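Local coordinates for organic hydroperoxide resistance protein (Elizabethkingia anophelis NUHP1, PDB 6D9N), which probably reduces organic hydroperoxides through a redox-active cysteine pair, as a dimeric member of the OsmC/Ohr family of peroxide-detoxifying enzymes, at the interface of chains A and B. Numbering follows the deposited sequence. Chains: chain A/B, Organic hydroperoxide resistance protein.

The interface of chains A and B. Residues chain A 51-52, 56, 59-60; chain B 16, 29, 31, 33-34.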
# COMPACT_ATOMS: atom_id res chain seq x y z
N TYR A 51 3.91 2.93 16.48
CA TYR A 51 2.68 2.76 15.73
C TYR A 51 2.91 2.53 14.24
O TYR A 51 3.89 2.99 13.65
CB TYR A 51 1.75 3.97 15.91
CG TYR A 51 1.14 4.04 17.32
CD1 TYR A 51 1.86 4.54 18.38
CD2 TYR A 51 -0.15 3.58 17.56
CE1 TYR A 51 1.30 4.60 19.69
CE2 TYR A 51 -0.72 3.62 18.83
CZ TYR A 51 0.02 4.12 19.89
OH TYR A 51 -0.51 4.16 21.17
N ALA A 52 1.94 1.88 13.61
CA ALA A 52 1.91 1.79 12.17
C ALA A 52 1.69 3.17 11.55
O ALA A 52 1.33 4.15 12.22
CB ALA A 52 0.78 0.84 11.78
N MET A 56 4.47 2.27 6.27
CA MET A 56 4.67 0.90 6.74
C MET A 56 3.65 -0.06 6.13
O MET A 56 4.00 -1.20 5.76
CB MET A 56 4.56 0.88 8.28
CG MET A 56 4.95 -0.49 8.88
SD MET A 56 4.60 -0.59 10.65
CE MET A 56 5.77 0.63 11.31
N ALA A 59 4.91 -0.74 2.67
CA ALA A 59 6.02 -1.70 2.68
C ALA A 59 5.53 -3.13 2.90
O ALA A 59 5.95 -4.08 2.22
CB ALA A 59 7.01 -1.33 3.78
N ALA A 60 4.61 -3.32 3.85
CA ALA A 60 4.05 -4.63 4.15
C ALA A 60 3.28 -5.14 2.94
O ALA A 60 3.44 -6.30 2.53
CB ALA A 60 3.14 -4.51 5.37
N GLY B 16 10.88 -0.44 6.62
CA GLY B 16 10.91 -1.70 5.88
C GLY B 16 9.94 -2.73 6.40
O GLY B 16 9.47 -2.70 7.55
N SER B 29 6.88 -5.90 9.82
CA SER B 29 7.69 -4.68 9.67
C SER B 29 9.04 -4.87 10.38
O SER B 29 9.20 -5.70 11.28
CB SER B 29 6.94 -3.47 10.23
OG SER B 29 6.77 -3.58 11.62
N ASN B 31 10.52 -3.29 12.59
CA ASN B 31 10.50 -3.02 14.01
C ASN B 31 9.45 -3.86 14.74
O ASN B 31 9.23 -3.66 15.94
CB ASN B 31 10.30 -1.51 14.26
CG ASN B 31 9.02 -0.97 13.64
OD1 ASN B 31 8.16 -1.74 13.15
ND2 ASN B 31 8.88 0.38 13.67
N VAL B 33 6.27 -3.75 14.72
CA VAL B 33 5.02 -3.08 15.05
C VAL B 33 3.85 -3.70 14.29
O VAL B 33 2.73 -3.79 14.83
CB VAL B 33 5.16 -1.59 14.74
CG1 VAL B 33 3.78 -0.91 14.76
CG2 VAL B 33 6.06 -0.97 15.78
N LEU B 34 4.08 -4.12 13.04
CA LEU B 34 3.10 -4.83 12.24
C LEU B 34 3.62 -6.26 12.02
O LEU B 34 4.76 -6.43 11.57
CB LEU B 34 2.90 -4.09 10.90
CG LEU B 34 1.97 -4.59 9.81
CD1 LEU B 34 1.52 -3.44 8.86
CD2 LEU B 34 2.63 -5.70 8.96
O HOH W 1 6.66 2.53 13.80
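B:Asn31 OD1, the amide oxygen of a side chain that meets A:Met56 tip to tip, accepts bonds from at least two donors of its own chain. The hydroxyl B:Ser29 OG reaches it at 2.8 Å, nearly along the C=O axis, while the backbone N of B:Val33 approaches at 3.2 Å from above the carbonyl plane. B:Ser29 OG in turn accepts an almost straight bond (174° at H) from the backbone N of B:Leu34, which ties the end of strand 25-29 to the loop up to B:Leu34 and probably holds that loop in shape for chain A. Against this segment lies A:Met56, extended through its first two torsions, with CG anti to the backbone N (chi1 -172°), and bent at the last (chi3 -66°). Its sulfur SD lies 3.7 Å from B:Ser29 CB and also touches B:Leu34 CB; the bend carries the methyl CE to the amide end of B:Asn31, 3.8 Å from OD1. On one flank B:Val33 CG1 packs 3.5 Å from the backbone N of A:Ala52, against the A:Tyr51 peptide; on the other, the B:Leu34 methyl CD2 rests 3.8 Å from A:Ala60 CB. Direct contact is thus apolar, and a water links the chains, bound to A:Tyr51 O (2.8 Å) and to B:Asn31 ND2. The patch joins the start of helix 54-77 and the loop before it in chain A to the end of strand 25-29 and the loop leading to strand 35-38 of chain B, and the two-fold axis repeats it with the chains exchanged.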